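Local structure of hypothetical protein (Legionella pneumophila subsp. pneumophila, 4JX2) at residues K152-N155 against A156-P159; S187-G190 against N191-D195; I366-F369 against L370-L373; G394-E398 against K399-Y403; S407-G410 against I411-F415. The protein is of unknown function but is probably secreted, a DUF5624 protein with a new combination of alpha helices and beta strands. One frame throughout, in Å; residues are numbered along the deposited sequence.

All five contacts are local and follow one another along the chain, with none nested or crossing. Contact 1 ends helix 136-155 and leads into a loop, and contact 2 is one stretch of helix 175-197; the two helices meet where Lys152 packs on Ser187. Contact 3 lies at the start of helix 366-378, and contact 4 closes the end of helix 386-398. Contact 5 is a tight turn in the loop beyond that helix. It packs against contact 3 through Ile366 and Phe369, and Ser407 N probably bonds to Glu395 OE2 of contact 4, joining the turn to both C-terminal helices.

Contact 1. Residues K152-N155 against A156-P159; sequences KVIN and AQTP
Ile154 and Gln157 touch both through the backbone and through their side chains where helix 136-155 ends. The backbone bonds come first: Gln157 N donates to Ile154 O (3.2 Å, 156°), and Ala156 N to Val153 O (3.0 Å), each one reaching back three residues. Bonds back to the third residue mark a tightened last turn. A weak bond from Ala156 N to Lys152 O (3.1 Å) keeps a trace of the helical pattern. Side-chain contact is slight: Ile154 CD1 lies 3.6 Å from Gln157 NE2, a methyl against the end of an extended amide chain. Ile154 also packs on Pro31 of the second subunit. The polar ends look elsewhere. Asn155 has CG anti to its own N (chi1 -174°), turning the amide from the loop so that OD1 accepts from Trp162 NE1 and ND2 donates to His179 O, while Lys152 NZ forms a salt bridge with Asp183. The chemistry thus divides: main-chain bonds shape the helix exit, and a buried amide with both its ends satisfied joins that exit to the chain that follows.

Contact 2. Residues S187-G190 against N191-D195; sequences SMAG and NYMSD
Ser187 to Ser194 wind as regular alpha helix, each N-H bonding to the carbonyl four residues back: Asn191 N to Ser187 O at 3.0 Å (164°), Tyr192 N to Met188 O at 2.9 Å, Met193 N to Ala189 O at 3.0 Å and Ser194 N to Gly190 O at 3.0 Å. Asn191 is folded back along the helix, its CG beside the backbone N (chi1 -72°), which carries ND2 to 3.0 Å from Ser187 O and 3.7 Å from Ser187 OG. Beyond the helix, Asn191 OD1 accepts from Gln430 N and ND2 gives to Val428 O and Tyr219 OH, while Ser187 OG bonds to Pro427 O and Tyr219 OH and Ser194 OG to Gln430 O, so one polar stripe holds the backbone of the C-terminal tail. Another side of the helix is apolar. Selenomethionine Met193 bends at its last torsion and brings CE over the Ala189 methyl, CE to CB 4.1 Å. The Tyr192 ring swings off the helix and stacks on Phe212, its edge near Ala189 O. A buried helix with apolar and tail-binding stripes is what is expected of a member of a helical bundle, here packed with helices 119-131, 136-155 and 205-213.

Contact 3. Residues I366-F369 against L370-L373; sequences IEDF and LMRL. With SO4 (sulfate ion), chain G.
Met371 carries CG beside its backbone N (chi1 -71°) and then turns sharply at its last torsion (chi3 -97°), folding its selenomethionine methyl back over the preceding turn. Glu367 instead sends CG anti to its N, and its extended chain crosses that of Met371 obliquely. Met371 CE lies 3.7 Å from Glu367 OE2. The Asp368 carboxylate runs alongside and points the same way, placing Asp368 OD1 3.4 Å from Met371 CE. Two acidic groups therefore flank one methyl. The backbone is ordinary alpha helix: Met371 N bonds to Glu367 O at 3.0 Å, and Leu370 N to Ile366 O. This is the N-terminal part of helix 366-378, and it receives an anion in the manner of many helix starts: Ile366 N donates to sulfate O2 at 2.8 Å and nearly straight (168°), where the helix dipole would add attraction. The Ile366 CG2 branch also lies 3.4 Å from that oxygen. The sulfate probably comes from the crystallisation liquor. Phe369 turns inward to an edge-to-face stack with Trp391, whereas Arg372 leads away to a salt bridge with Asp357. Leu370, Met371 and Leu373 pack on Ile343, Ile346 and Phe340 of the second subunit.

Contact 4. Residues G394-E398 against K399-Y403; sequences GELAE and KNWNY
Glu395 reaches Lys399 twice. Its carbonyl accepts Lys399 N at 3.1 Å, and its carboxylate, folded round by a bend at chi2 (76°), forms a salt bridge to the lysine, which curls to meet it. Lys399 NZ is nearly equidistant from the two carboxylate oxygens, 3.3 Å from Glu395 OE2 and 3.4 Å from Glu395 OE1, both weak as hydrogen bonds. A water donates to OE2 at 2.7 Å and weakly accepts from NZ, and OE2 also takes Ser407 N. Next, Leu396 O receives Trp401 N at 2.7 Å (165°), while one face of the indole lies over that same oxygen. The Leu396 side chain crosses the tryptophan at about a right angle, CB 3.7 Å from CE3. Ala397 O then accepts Asn400 N at 3.1 Å. These two bonds, the shorter loop within the longer, with Asn400 at positive phi, are a Schellman motif that ends helix 386-398, and a type I' turn from Lys399 to Asn402 overlaps it. Among the surrounding elements, Leu396 rests on Leu236 and Met239 of helix 223-247, Trp401 stacks on His243 of that helix, and Ala397 and Trp401 both touch Ala285 of helix 279-286.

Contact 5. Residues S407-G410 against I411-F415; sequences SIPG and ITTGF
Ile408 O is gripped by two successive amides, Ile411 N at 2.9 Å and Thr412 N at 2.8 Å, which come from opposite faces of its carbonyl plane. The first bond closes a tight turn over Pro409 and Gly410, whose backbone angles are those of a type II turn; Gly410 takes the positive phi (90°) that the third position of such a turn requires, one glycine adopts readily. Thr412 then turns back on the same residue. With OG1 held between its backbone N and carbonyl carbon (chi1 63°), the hydroxyl faces Ile408 and accepts Ile408 N at 2.8 Å, nearly straight (163°). Both backbone polar atoms of this buried isoleucine are thereby satisfied. Further on, Gly410 N donates to Thr413 O at 2.9 Å, and the backbones of Pro409 and Thr413 form a single beta bridge.

Apolar contacts fill in between the bonds. Ile408 and Ile411 lie side by side and point the same way, CG2 of the first 3.7 Å from CG1 of the second. The Thr413 methyl CG2 sits 3.5 Å from Pro409 CA, with the proline ring alongside. Phe415 presents its ring edge, in plane, to Ile411 O and meets Tyr422 edge-to-face, while Tyr422 OH bonds to Gly410 O. The nearest atoms of the Thr413 side chain and the sulfate bound at Ile366 N are about 4 Å apart. The turn is wedged among helices: Ile408, Pro409 and Ile411 pack against Met232, Leu236 and Leu233 of helix 223-247, Ser407 and Pro409 against Trp391 of helix 386-398, and Ile411 reaches Thr177 and Met181 of helix 175-197.

Contact 1. Residues K152-N155 against A156-P159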
loop_
_atom_site.group_PDB
_atom_site.type_symbol
_atom_site.label_atom_id
_atom_site.label_comp_id
_atom_site.label_asym_id
_atom_site.label_seq_id
_atom_site.Cartn_x
_atom_site.Cartn_y
_atom_site.Cartn_z
ATOM N N LYS A 152 -12.736 -14.076 34.464
ATOM C CA LYS A 152 -13.506 -13.371 35.496
ATOM C C LYS A 152 -12.912 -13.652 36.875
ATOM O O LYS A 152 -12.717 -12.719 37.660
ATOM C CB LYS A 152 -14.999 -13.765 35.474
ATOM C CG LYS A 152 -15.881 -12.824 36.310
ATOM C CD LYS A 152 -17.345 -13.252 36.387
ATOM C CE LYS A 152 -18.086 -12.632 37.546
ATOM N NZ LYS A 152 -18.433 -11.222 37.277
ATOM N N VAL A 153 -12.593 -14.930 37.152
ATOM C CA VAL A 153 -12.065 -15.356 38.436
ATOM C C VAL A 153 -10.665 -14.740 38.664
ATOM O O VAL A 153 -10.461 -14.126 39.712
ATOM C CB VAL A 153 -12.081 -16.907 38.557
ATOM C CG1 VAL A 153 -11.405 -17.390 39.834
ATOM C CG2 VAL A 153 -13.503 -17.442 38.473
ATOM N N ILE A 154 -9.731 -14.867 37.692
ATOM C CA ILE A 154 -8.363 -14.358 37.828
ATOM C C ILE A 154 -8.357 -12.803 37.995
ATOM O O ILE A 154 -7.555 -12.275 38.785
ATOM C CB ILE A 154 -7.455 -14.864 36.660
ATOM C CG1 ILE A 154 -6.027 -15.077 37.112
ATOM C CG2 ILE A 154 -7.487 -13.976 35.434
ATOM C CD1 ILE A 154 -5.744 -16.466 37.641
ATOM N N ASN A 155 -9.286 -12.103 37.290
ATOM C CA ASN A 155 -9.470 -10.648 37.354
ATOM C C ASN A 155 -9.974 -10.232 38.743
ATOM O O ASN A 155 -9.704 -9.112 39.180
ATOM C CB ASN A 155 -10.439 -10.157 36.264
ATOM C CG ASN A 155 -10.562 -8.644 36.177
ATOM O OD1 ASN A 155 -9.689 -7.964 35.629
ATOM N ND2 ASN A 155 -11.664 -8.084 36.666
ATOM N N ALA A 156 -10.691 -11.148 39.440
ATOM C CA ALA A 156 -11.221 -10.889 40.781
ATOM C C ALA A 156 -10.202 -11.203 41.893
ATOM O O ALA A 156 -10.462 -10.860 43.047
ATOM C CB ALA A 156 -12.497 -11.680 40.999
ATOM N N GLN A 157 -9.033 -11.776 41.550
ATOM C CA GLN A 157 -8.029 -12.160 42.554
ATOM C C GLN A 157 -7.486 -10.976 43.336
ATOM O O GLN A 157 -7.188 -9.913 42.789
ATOM C CB GLN A 157 -6.863 -12.976 41.969
ATOM C CG GLN A 157 -7.125 -14.483 41.997
ATOM C CD GLN A 157 -6.070 -15.341 41.332
ATOM O OE1 GLN A 157 -4.975 -14.885 40.966
ATOM N NE2 GLN A 157 -6.373 -16.631 41.191
ATOM N N THR A 158 -7.408 -11.177 44.642
ATOM C CA THR A 158 -6.893 -10.210 45.594
ATOM C C THR A 158 -6.245 -10.999 46.744
ATOM O O THR A 158 -6.820 -12.007 47.177
ATOM C CB THR A 158 -7.974 -9.203 46.016
ATOM O OG1 THR A 158 -7.361 -8.156 46.757
ATOM C CG2 THR A 158 -9.140 -9.831 46.780
ATOM N N PRO A 159 -5.025 -10.611 47.207
ATOM C CA PRO A 159 -4.198 -9.485 46.737
ATOM C C PRO A 159 -3.363 -9.923 45.536
ATOM O O PRO A 159 -3.550 -11.049 45.054
ATOM C CB PRO A 159 -3.363 -9.146 47.977
ATOM C CG PRO A 159 -3.193 -10.456 48.696
ATOM C CD PRO A 159 -4.344 -11.353 48.292
#

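Contact 2. Residues S187-G190 against N191-D195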
loop_
_atom_site.group_PDB
_atom_site.type_symbol
_atom_site.label_atom_id
_atom_site.label_comp_id
_atom_site.label_asym_id
_atom_site.label_seq_id
_atom_site.Cartn_x
_atom_site.Cartn_y
_atom_site.Cartn_z
ATOM N N SER A 187 -19.043 -11.049 32.978
ATOM C CA SER A 187 -20.385 -11.354 33.463
ATOM C C SER A 187 -21.428 -11.220 32.319
ATOM O O SER A 187 -22.254 -12.115 32.131
ATOM C CB SER A 187 -20.726 -10.435 34.633
ATOM O OG SER A 187 -21.987 -10.758 35.196
HETATM N N MSE A 188 -21.358 -10.122 31.545
HETATM C CA MSE A 188 -22.268 -9.864 30.440
HETATM C C MSE A 188 -22.122 -10.929 29.342
HETATM O O MSE A 188 -23.100 -11.612 29.033
HETATM C CB MSE A 188 -22.009 -8.462 29.890
HETATM C CG MSE A 188 -22.870 -8.113 28.714
HETATM SE SE MSE A 188 -22.616 -6.257 28.242
HETATM C CE MSE A 188 -24.240 -5.977 27.236
ATOM N N ALA A 189 -20.910 -11.073 28.773
ATOM C CA ALA A 189 -20.593 -12.027 27.702
ATOM C C ALA A 189 -20.817 -13.472 28.121
ATOM O O ALA A 189 -21.345 -14.251 27.329
ATOM C CB ALA A 189 -19.152 -11.843 27.256
ATOM N N GLY A 190 -20.413 -13.816 29.350
ATOM C CA GLY A 190 -20.585 -15.148 29.920
ATOM C C GLY A 190 -22.038 -15.552 30.021
ATOM O O GLY A 190 -22.442 -16.570 29.457
ATOM N N ASN A 191 -22.853 -14.724 30.678
ATOM C CA ASN A 191 -24.280 -15.021 30.827
ATOM C C ASN A 191 -25.042 -14.913 29.500
ATOM O O ASN A 191 -26.050 -15.600 29.334
ATOM C CB ASN A 191 -24.912 -14.164 31.891
ATOM C CG ASN A 191 -24.479 -14.571 33.277
ATOM O OD1 ASN A 191 -24.550 -15.750 33.660
ATOM N ND2 ASN A 191 -24.046 -13.600 34.060
ATOM N N TYR A 192 -24.533 -14.119 28.536
ATOM C CA TYR A 192 -25.159 -14.029 27.224
ATOM C C TYR A 192 -24.964 -15.379 26.510
ATOM O O TYR A 192 -25.941 -15.960 26.026
ATOM C CB TYR A 192 -24.603 -12.846 26.391
ATOM C CG TYR A 192 -25.009 -12.922 24.935
ATOM C CD1 TYR A 192 -26.340 -12.745 24.551
ATOM C CD2 TYR A 192 -24.080 -13.248 23.947
ATOM C CE1 TYR A 192 -26.733 -12.876 23.222
ATOM C CE2 TYR A 192 -24.463 -13.380 22.611
ATOM C CZ TYR A 192 -25.792 -13.181 22.253
ATOM O OH TYR A 192 -26.202 -13.328 20.953
HETATM N N MSE A 193 -23.706 -15.891 26.480
HETATM C CA MSE A 193 -23.377 -17.171 25.840
HETATM C C MSE A 193 -24.141 -18.313 26.481
HETATM O O MSE A 193 -24.661 -19.176 25.769
HETATM C CB MSE A 193 -21.890 -17.441 25.901
HETATM C CG MSE A 193 -21.114 -16.556 24.970
HETATM SE SE MSE A 193 -19.207 -16.845 25.124
HETATM C CE MSE A 193 -18.735 -15.050 24.709
ATOM N N SER A 194 -24.271 -18.270 27.819
ATOM C CA SER A 194 -25.006 -19.258 28.588
ATOM C C SER A 194 -26.466 -19.339 28.113
ATOM O O SER A 194 -26.972 -20.442 27.874
ATOM C CB SER A 194 -24.941 -18.916 30.071
ATOM O OG SER A 194 -25.651 -19.879 30.828
ATOM N N ASP A 195 -27.106 -18.159 27.922
ATOM C CA ASP A 195 -28.487 -17.989 27.483
ATOM C C ASP A 195 -28.702 -18.513 26.075
ATOM O O ASP A 195 -29.762 -19.060 25.795
ATOM C CB ASP A 195 -28.879 -16.507 27.579
ATOM C CG ASP A 195 -29.075 -15.995 29.005
ATOM O OD1 ASP A 195 -29.205 -16.839 29.938
ATOM O OD2 ASP A 195 -29.119 -14.758 29.188
#

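Contact 3. Residues I366-F369 against L370-L373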
loop_
_atom_site.group_PDB
_atom_site.type_symbol
_atom_site.label_atom_id
_atom_site.label_comp_id
_atom_site.label_asym_id
_atom_site.label_seq_id
_atom_site.Cartn_x
_atom_site.Cartn_y
_atom_site.Cartn_z
ATOM N N ILE A 366 -19.494 8.577 21.943
ATOM C CA ILE A 366 -19.161 7.154 21.837
ATOM C C ILE A 366 -19.663 6.624 20.472
ATOM O O ILE A 366 -19.042 5.727 19.901
ATOM C CB ILE A 366 -19.661 6.318 23.055
ATOM C CG1 ILE A 366 -18.953 4.972 23.161
ATOM C CG2 ILE A 366 -21.172 6.166 23.121
ATOM C CD1 ILE A 366 -17.978 4.949 24.214
ATOM N N GLU A 367 -20.734 7.245 19.921
ATOM C CA GLU A 367 -21.307 6.893 18.616
ATOM C C GLU A 367 -20.227 6.962 17.513
ATOM O O GLU A 367 -20.177 6.090 16.645
ATOM C CB GLU A 367 -22.465 7.834 18.294
ATOM C CG GLU A 367 -23.442 7.314 17.258
ATOM C CD GLU A 367 -24.300 8.384 16.595
ATOM O OE1 GLU A 367 -24.571 9.429 17.238
ATOM O OE2 GLU A 367 -24.707 8.170 15.429
ATOM N N ASP A 368 -19.335 7.972 17.597
ATOM C CA ASP A 368 -18.245 8.180 16.659
ATOM C C ASP A 368 -17.300 6.968 16.590
ATOM O O ASP A 368 -16.964 6.495 15.505
ATOM C CB ASP A 368 -17.476 9.454 17.024
ATOM C CG ASP A 368 -18.285 10.748 16.927
ATOM O OD1 ASP A 368 -19.450 10.695 16.448
ATOM O OD2 ASP A 368 -17.755 11.819 17.335
ATOM N N PHE A 369 -16.917 6.443 17.740
ATOM C CA PHE A 369 -15.991 5.320 17.830
ATOM C C PHE A 369 -16.658 4.021 17.363
ATOM O O PHE A 369 -16.019 3.222 16.664
ATOM C CB PHE A 369 -15.443 5.234 19.261
ATOM C CG PHE A 369 -14.716 6.517 19.611
ATOM C CD1 PHE A 369 -13.508 6.843 18.994
ATOM C CD2 PHE A 369 -15.284 7.438 20.479
ATOM C CE1 PHE A 369 -12.880 8.058 19.252
ATOM C CE2 PHE A 369 -14.640 8.644 20.763
ATOM C CZ PHE A 369 -13.445 8.950 20.144
ATOM N N LEU A 370 -17.959 3.865 17.644
ATOM C CA LEU A 370 -18.727 2.709 17.169
ATOM C C LEU A 370 -18.791 2.704 15.639
ATOM O O LEU A 370 -18.571 1.656 15.024
ATOM C CB LEU A 370 -20.139 2.685 17.779
ATOM C CG LEU A 370 -20.217 2.475 19.296
ATOM C CD1 LEU A 370 -21.596 2.215 19.694
ATOM C CD2 LEU A 370 -19.371 1.287 19.749
HETATM N N MSE A 371 -19.002 3.897 15.033
HETATM C CA MSE A 371 -19.011 4.110 13.593
HETATM C C MSE A 371 -17.636 3.760 12.992
HETATM O O MSE A 371 -17.553 3.057 11.973
HETATM C CB MSE A 371 -19.402 5.543 13.283
HETATM C CG MSE A 371 -20.863 5.838 13.569
HETATM SE SE MSE A 371 -21.319 7.612 12.916
HETATM C CE MSE A 371 -21.165 8.557 14.415
ATOM N N ARG A 372 -16.572 4.167 13.682
ATOM C CA ARG A 372 -15.215 3.913 13.246
ATOM C C ARG A 372 -14.848 2.434 13.432
ATOM O O ARG A 372 -14.116 1.890 12.593
ATOM C CB ARG A 372 -14.234 4.839 13.972
ATOM C CG ARG A 372 -12.862 4.899 13.349
ATOM C CD ARG A 372 -12.831 5.416 11.923
ATOM N NE ARG A 372 -11.448 5.663 11.508
ATOM C CZ ARG A 372 -10.788 6.781 11.776
ATOM N NH1 ARG A 372 -11.388 7.774 12.415
ATOM N NH2 ARG A 372 -9.529 6.922 11.390
ATOM N N LEU A 373 -15.384 1.776 14.493
ATOM C CA LEU A 373 -15.167 0.347 14.723
ATOM C C LEU A 373 -15.768 -0.468 13.573
ATOM O O LEU A 373 -15.090 -1.365 13.056
ATOM C CB LEU A 373 -15.781 -0.080 16.064
ATOM C CG LEU A 373 -15.791 -1.574 16.432
ATOM C CD1 LEU A 373 -14.372 -2.172 16.459
ATOM C CD2 LEU A 373 -16.462 -1.779 17.755
HETATM S S SO4 G . -21.490 10.315 24.732
HETATM O O1 SO4 G . -22.091 11.627 24.473
HETATM O O2 SO4 G . -21.590 9.527 23.504
HETATM O O3 SO4 G . -20.076 10.448 25.145
HETATM O O4 SO4 G . -22.247 9.645 25.799
#

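Contact 4. Residues G394-E398 against K399-Y403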
loop_
_atom_site.group_PDB
_atom_site.type_symbol
_atom_site.label_atom_id
_atom_site.label_comp_id
_atom_site.label_asym_id
_atom_site.label_seq_id
_atom_site.Cartn_x
_atom_site.Cartn_y
_atom_site.Cartn_z
ATOM N N GLY A 394 -3.970 12.084 19.128
ATOM C CA GLY A 394 -4.338 13.490 19.210
ATOM C C GLY A 394 -4.594 13.979 20.616
ATOM O O GLY A 394 -4.133 15.072 20.977
ATOM N N GLU A 395 -5.334 13.178 21.421
ATOM C CA GLU A 395 -5.639 13.499 22.826
ATOM C C GLU A 395 -4.364 13.577 23.645
ATOM O O GLU A 395 -4.174 14.547 24.384
ATOM C CB GLU A 395 -6.615 12.461 23.431
ATOM C CG GLU A 395 -6.967 12.680 24.906
ATOM C CD GLU A 395 -7.942 13.788 25.235
ATOM O OE1 GLU A 395 -8.291 14.562 24.319
ATOM O OE2 GLU A 395 -8.359 13.885 26.413
ATOM N N LEU A 396 -3.475 12.582 23.489
ATOM C CA LEU A 396 -2.183 12.558 24.191
ATOM C C LEU A 396 -1.339 13.780 23.823
ATOM O O LEU A 396 -0.816 14.438 24.720
ATOM C CB LEU A 396 -1.414 11.258 23.901
ATOM C CG LEU A 396 -1.878 10.016 24.697
ATOM C CD1 LEU A 396 -1.216 8.760 24.146
ATOM C CD2 LEU A 396 -1.635 10.173 26.216
ATOM N N ALA A 397 -1.269 14.110 22.513
ATOM C CA ALA A 397 -0.542 15.265 21.988
ATOM C C ALA A 397 -1.077 16.571 22.597
ATOM O O ALA A 397 -0.279 17.370 23.095
ATOM C CB ALA A 397 -0.641 15.293 20.473
ATOM N N GLU A 398 -2.421 16.760 22.620
ATOM C CA GLU A 398 -3.053 17.943 23.209
ATOM C C GLU A 398 -2.666 18.131 24.687
ATOM O O GLU A 398 -2.384 19.252 25.098
ATOM C CB GLU A 398 -4.574 17.854 23.088
ATOM C CG GLU A 398 -5.319 19.123 23.477
ATOM C CD GLU A 398 -5.478 20.155 22.380
ATOM O OE1 GLU A 398 -4.911 19.974 21.277
ATOM O OE2 GLU A 398 -6.202 21.147 22.623
ATOM N N LYS A 399 -2.646 17.040 25.477
ATOM C CA LYS A 399 -2.322 17.092 26.916
ATOM C C LYS A 399 -0.815 16.879 27.186
ATOM O O LYS A 399 -0.433 16.673 28.332
ATOM C CB LYS A 399 -3.174 16.064 27.711
ATOM C CG LYS A 399 -4.698 16.129 27.464
ATOM C CD LYS A 399 -5.370 17.491 27.741
ATOM C CE LYS A 399 -6.888 17.446 27.726
ATOM N NZ LYS A 399 -7.455 17.089 26.396
ATOM N N ASN A 400 0.037 16.991 26.148
ATOM C CA ASN A 400 1.496 16.816 26.197
ATOM C C ASN A 400 1.868 15.510 26.912
ATOM O O ASN A 400 2.749 15.480 27.766
ATOM C CB ASN A 400 2.203 18.039 26.826
ATOM C CG ASN A 400 3.685 18.211 26.484
ATOM O OD1 ASN A 400 4.259 17.524 25.626
ATOM N ND2 ASN A 400 4.346 19.149 27.149
ATOM N N TRP A 401 1.151 14.437 26.565
ATOM C CA TRP A 401 1.341 13.050 27.005
ATOM C C TRP A 401 0.953 12.823 28.470
ATOM O O TRP A 401 1.046 11.683 28.950
ATOM C CB TRP A 401 2.795 12.583 26.724
ATOM C CG TRP A 401 3.181 12.847 25.299
ATOM C CD1 TRP A 401 3.748 13.984 24.796
ATOM C CD2 TRP A 401 2.834 12.041 24.173
ATOM N NE1 TRP A 401 3.834 13.904 23.426
ATOM C CE2 TRP A 401 3.246 12.738 23.012
ATOM C CE3 TRP A 401 2.264 10.765 24.034
ATOM C CZ2 TRP A 401 3.151 12.184 21.741
ATOM C CZ3 TRP A 401 2.125 10.231 22.765
ATOM C CH2 TRP A 401 2.557 10.937 21.636
ATOM N N ASN A 402 0.433 13.860 29.143
ATOM C CA ASN A 402 0.047 13.720 30.529
ATOM C C ASN A 402 -1.306 12.997 30.635
ATOM O O ASN A 402 -2.374 13.628 30.568
ATOM C CB ASN A 402 0.038 15.072 31.223
ATOM C CG ASN A 402 0.138 14.951 32.706
ATOM O OD1 ASN A 402 -0.492 14.080 33.317
ATOM N ND2 ASN A 402 0.964 15.801 33.325
ATOM N N TYR A 403 -1.233 11.661 30.844
ATOM C CA TYR A 403 -2.392 10.756 30.983
ATOM C C TYR A 403 -3.309 11.082 32.213
ATOM O O TYR A 403 -4.400 10.508 32.331
ATOM C CB TYR A 403 -1.943 9.279 31.031
ATOM C CG TYR A 403 -0.798 8.994 31.975
ATOM C CD1 TYR A 403 -0.990 8.987 33.359
ATOM C CD2 TYR A 403 0.470 8.670 31.487
ATOM C CE1 TYR A 403 0.052 8.689 34.233
ATOM C CE2 TYR A 403 1.519 8.357 32.354
ATOM C CZ TYR A 403 1.306 8.370 33.728
ATOM O OH TYR A 403 2.336 8.061 34.593
HETATM O O HOH W 1 -10.174 15.609 27.477
#

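Contact 5. Residues S407-G410 against I411-F415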
loop_
_atom_site.group_PDB
_atom_site.type_symbol
_atom_site.label_atom_id
_atom_site.label_comp_id
_atom_site.label_asym_id
_atom_site.label_seq_id
_atom_site.Cartn_x
_atom_site.Cartn_y
_atom_site.Cartn_z
ATOM N N SER A 407 -9.125 12.243 28.830
ATOM C CA SER A 407 -10.406 11.549 29.029
ATOM C C SER A 407 -10.363 10.293 28.191
ATOM O O SER A 407 -9.651 10.270 27.184
ATOM C CB SER A 407 -11.599 12.422 28.674
ATOM O OG SER A 407 -11.483 12.942 27.367
ATOM N N ILE A 408 -11.020 9.213 28.653
ATOM C CA ILE A 408 -10.955 7.946 27.921
ATOM C C ILE A 408 -12.370 7.432 27.575
ATOM O O ILE A 408 -13.011 6.806 28.432
ATOM C CB ILE A 408 -10.106 6.863 28.689
ATOM C CG1 ILE A 408 -8.761 7.442 29.207
ATOM C CG2 ILE A 408 -9.888 5.625 27.820
ATOM C CD1 ILE A 408 -8.138 6.660 30.170
ATOM N N PRO A 409 -12.840 7.652 26.318
ATOM C CA PRO A 409 -14.148 7.118 25.904
ATOM C C PRO A 409 -14.249 5.610 26.129
ATOM O O PRO A 409 -13.324 4.867 25.808
ATOM C CB PRO A 409 -14.204 7.480 24.417
ATOM C CG PRO A 409 -13.360 8.735 24.311
ATOM C CD PRO A 409 -12.198 8.375 25.200
ATOM N N GLY A 410 -15.349 5.189 26.750
ATOM C CA GLY A 410 -15.600 3.795 27.107
ATOM C C GLY A 410 -15.092 3.427 28.495
ATOM O O GLY A 410 -15.317 2.307 28.955
ATOM N N ILE A 411 -14.386 4.371 29.174
ATOM C CA ILE A 411 -13.826 4.201 30.513
ATOM C C ILE A 411 -14.316 5.328 31.424
ATOM O O ILE A 411 -14.986 5.066 32.425
ATOM C CB ILE A 411 -12.268 4.112 30.490
ATOM C CG1 ILE A 411 -11.759 2.945 29.588
ATOM C CG2 ILE A 411 -11.693 4.034 31.923
ATOM C CD1 ILE A 411 -12.129 1.543 30.067
ATOM N N THR A 412 -14.000 6.576 31.071
ATOM C CA THR A 412 -14.385 7.743 31.879
ATOM C C THR A 412 -15.624 8.438 31.326
ATOM O O THR A 412 -16.248 9.219 32.044
ATOM C CB THR A 412 -13.226 8.752 31.975
ATOM O OG1 THR A 412 -12.912 9.255 30.677
ATOM C CG2 THR A 412 -11.988 8.162 32.618
ATOM N N THR A 413 -15.978 8.167 30.054
ATOM C CA THR A 413 -17.093 8.844 29.404
ATOM C C THR A 413 -17.825 7.910 28.418
ATOM O O THR A 413 -17.293 6.861 28.058
ATOM C CB THR A 413 -16.522 10.112 28.739
ATOM O OG1 THR A 413 -17.538 11.111 28.636
ATOM C CG2 THR A 413 -15.792 9.845 27.427
ATOM N N GLY A 414 -19.035 8.292 28.012
ATOM C CA GLY A 414 -19.831 7.542 27.040
ATOM C C GLY A 414 -20.857 6.573 27.589
ATOM O O GLY A 414 -21.396 5.751 26.844
ATOM N N PHE A 415 -21.162 6.679 28.877
ATOM C CA PHE A 415 -22.100 5.774 29.528
ATOM C C PHE A 415 -23.551 6.100 29.218
ATOM O O PHE A 415 -23.872 7.281 29.062
ATOM C CB PHE A 415 -21.878 5.770 31.043
ATOM C CG PHE A 415 -20.549 5.147 31.388
ATOM C CD1 PHE A 415 -20.382 3.764 31.360
ATOM C CD2 PHE A 415 -19.445 5.944 31.682
ATOM C CE1 PHE A 415 -19.148 3.190 31.647
ATOM C CE2 PHE A 415 -18.210 5.369 31.967
ATOM C CZ PHE A 415 -18.065 3.996 31.938
#